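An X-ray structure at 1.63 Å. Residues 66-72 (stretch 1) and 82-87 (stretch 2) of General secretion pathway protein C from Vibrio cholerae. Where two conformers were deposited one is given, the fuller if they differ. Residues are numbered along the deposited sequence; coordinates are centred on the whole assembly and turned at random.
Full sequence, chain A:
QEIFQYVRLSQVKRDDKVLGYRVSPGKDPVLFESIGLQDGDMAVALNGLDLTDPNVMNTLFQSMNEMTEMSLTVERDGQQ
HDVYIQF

Stretch 1 66-72: EMTEMSL
Stretch 2 (82-87) DVYIQF

Residues 69-72 and 82-86 form neighbouring antiparallel β-strands, their N-to-C directions 159° apart and their axes approaching to 4.6 Å. Backbone φ/ψ values run from -161/159° at Glu69 through -144/155° at Met70 to -115/122° at Leu72, and stay near -100/125° from Asp82 to Gln86. The register pairs Glu69 with Gln86, Met70 with Ile85, Ser71 with Tyr84 and Leu72 with Val83, with CA-CA separations of 4.6, 5.1, 4.7 and 5.0 Å. Met70 and Ile85 exchange two hydrogen bonds, Met70 N to Ile85 O (2.9 Å) and Ile85 N to Met70 O (2.8 Å); Leu72 N to Val83 O (2.8 Å) and Val83 N to Leu72 O (2.7 Å) repeat the pattern. Phe87 N adds a fifth to Thr68 O (2.9 Å), extending the pairing to the C-terminal residue. Between these rungs, CA-H...O contacts bring Glu69 CA to 3.2 Å from Ile85 O and Ser71 CA to 3.2 Å from Val83 O.

Met70, Phe87 and Leu72 cover the most surface, of 573 Å² buried in total. Met70 (χ1 m, χ2 t, χ3 -39°) lies on the sheet face shared with Leu72, Val83 and Ile85, where all four are buried and apolar. Its flexible, unbranched chain reaches two partners: CG packs 3.2 Å from Phe87 CE1, and CE lies 3.9 Å from Ile85 CD1 (Ile85 χ1 m, χ2 t). The Met70 sulfur, SD, sits 4.7 Å from the centroid of the Phe87 ring, at the ring edge. Phe87 (χ1 -72°, χ2 133°) directs its CB toward stretch 1, and CD1 also approaches Met67 CB at 4.4 Å, so the ring covers the start of the strand. Leu72 (χ1 t, χ2 p) continues the apolar layer beside Val83 (χ1 t), with Leu72 CB 4.3 Å from Val83 CB.

The other face carries Glu69, Ser71, Tyr84 and Gln86, polar or amphipathic residues suited to solvent. Ser71 (χ1 p) places CB 4.3 Å from Tyr84 CD1 (Tyr84 χ1 m). Glu69 (χ1 p, χ2 t) and Gln86 (χ1 t, χ2 p) are bridged by water 2, which donates to Glu69 OE1 (2.6 Å) and Gln86 OE1 (2.8 Å). Water 1 accepts from Gln86 NE2 (3.0 Å), hydrogen-bonds Thr68 OG1 (2.9 Å; Thr68 χ1 p) and donates weakly to Glu69 OE1 (3.2 Å). Gln86 NE2 also donates to the terminal carboxylate at Phe87 OXT (3.1 Å), tying the amide to the chain end.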

# COMPACT_ATOMS: atom_id res chain seq x y z
N GLU A 66 1.82 15.70 6.51
CA GLU A 66 0.83 16.05 7.54
C GLU A 66 0.12 14.82 8.07
O GLU A 66 -0.75 14.92 8.94
CB GLU A 66 -0.20 17.04 7.00
CG GLU A 66 0.25 18.49 7.04
CD GLU A 66 1.09 18.88 5.85
OE1 GLU A 66 0.89 18.29 4.76
OE2 GLU A 66 1.96 19.77 5.99
N MET A 67 0.47 13.66 7.53
CA MET A 67 -0.18 12.42 7.94
C MET A 67 0.51 11.77 9.12
O MET A 67 1.74 11.76 9.20
CB MET A 67 -0.19 11.43 6.78
CG MET A 67 -0.99 11.90 5.61
SD MET A 67 -1.78 10.50 4.83
CE MET A 67 -3.21 10.30 5.89
N THR A 68 -0.28 11.23 10.04
CA THR A 68 0.28 10.47 11.14
C THR A 68 -0.04 8.98 11.01
O THR A 68 0.49 8.16 11.75
CB THR A 68 -0.23 10.96 12.51
OG1 THR A 68 -1.66 10.84 12.57
CG2 THR A 68 0.16 12.42 12.73
N GLU A 69 -0.90 8.64 10.06
CA GLU A 69 -1.27 7.25 9.84
C GLU A 69 -1.87 7.09 8.45
O GLU A 69 -2.32 8.07 7.86
CB GLU A 69 -2.29 6.78 10.89
CG GLU A 69 -3.56 7.62 10.91
CD GLU A 69 -4.46 7.34 12.11
OE1 GLU A 69 -4.01 6.66 13.06
OE2 GLU A 69 -5.61 7.82 12.11
N MET A 70 -1.86 5.87 7.94
CA MET A 70 -2.46 5.54 6.64
C MET A 70 -3.09 4.16 6.73
O MET A 70 -2.68 3.33 7.54
CB MET A 70 -1.40 5.48 5.55
CG MET A 70 -0.62 6.73 5.33
SD MET A 70 0.33 6.55 3.81
CE MET A 70 0.85 4.85 3.90
N SER A 71 -4.09 3.90 5.88
CA SER A 71 -4.61 2.54 5.75
C SER A 71 -4.33 2.03 4.35
O SER A 71 -4.52 2.74 3.36
CB SER A 71 -6.10 2.49 6.01
OG SER A 71 -6.80 2.99 4.88
N LEU A 72 -3.88 0.78 4.27
CA LEU A 72 -3.65 0.13 3.00
C LEU A 72 -4.64 -1.02 2.91
O LEU A 72 -4.66 -1.89 3.77
CB LEU A 72 -2.22 -0.40 2.97
CG LEU A 72 -1.66 -1.02 1.70
CD1 LEU A 72 -1.54 0.00 0.57
CD2 LEU A 72 -0.29 -1.61 2.02
N ASP A 82 -8.10 -4.12 5.74
CA ASP A 82 -7.30 -2.91 5.86
C ASP A 82 -6.14 -3.13 6.81
O ASP A 82 -6.30 -3.71 7.89
CB ASP A 82 -8.17 -1.75 6.34
CG ASP A 82 -9.08 -1.22 5.24
OD1 ASP A 82 -8.93 -1.66 4.08
OD2 ASP A 82 -9.93 -0.36 5.55
N VAL A 83 -4.98 -2.66 6.38
CA VAL A 83 -3.76 -2.70 7.16
C VAL A 83 -3.51 -1.28 7.65
O VAL A 83 -3.57 -0.32 6.88
CB VAL A 83 -2.59 -3.16 6.27
CG1 VAL A 83 -1.27 -2.97 6.97
CG2 VAL A 83 -2.79 -4.63 5.88
N TYR A 84 -3.26 -1.16 8.95
CA TYR A 84 -3.09 0.15 9.54
C TYR A 84 -1.62 0.47 9.75
O TYR A 84 -0.91 -0.22 10.48
CB TYR A 84 -3.90 0.25 10.82
CG TYR A 84 -5.35 -0.06 10.57
CD1 TYR A 84 -6.18 0.86 9.94
CD2 TYR A 84 -5.90 -1.29 10.93
CE1 TYR A 84 -7.51 0.58 9.68
CE2 TYR A 84 -7.23 -1.58 10.69
CZ TYR A 84 -8.03 -0.64 10.06
OH TYR A 84 -9.35 -0.92 9.82
N ILE A 85 -1.17 1.50 9.05
CA ILE A 85 0.20 1.97 9.13
C ILE A 85 0.28 3.17 10.07
O ILE A 85 -0.40 4.18 9.86
CB ILE A 85 0.72 2.32 7.72
CG1 ILE A 85 1.02 1.03 6.94
CG2 ILE A 85 1.96 3.21 7.79
CD1 ILE A 85 1.20 1.25 5.44
N GLN A 86 1.10 3.06 11.11
CA GLN A 86 1.28 4.12 12.09
C GLN A 86 2.59 4.83 11.79
O GLN A 86 3.64 4.19 11.77
CB GLN A 86 1.36 3.52 13.50
CG GLN A 86 1.56 4.55 14.58
CD GLN A 86 0.36 5.49 14.69
OE1 GLN A 86 -0.75 5.06 15.03
NE2 GLN A 86 0.58 6.76 14.39
N PHE A 87 2.54 6.14 11.54
CA PHE A 87 3.75 6.92 11.31
C PHE A 87 4.18 7.56 12.63
O PHE A 87 5.26 8.15 12.73
CB PHE A 87 3.51 8.03 10.28
CG PHE A 87 3.35 7.53 8.86
CD1 PHE A 87 2.33 8.00 8.05
CD2 PHE A 87 4.24 6.60 8.33
CE1 PHE A 87 2.18 7.54 6.74
CE2 PHE A 87 4.11 6.14 7.02
CZ PHE A 87 3.07 6.61 6.23
OXT PHE A 87 3.45 7.50 13.62
O HOH W 1 -1.82 8.54 14.35
O HOH W 2 -2.98 4.31 13.50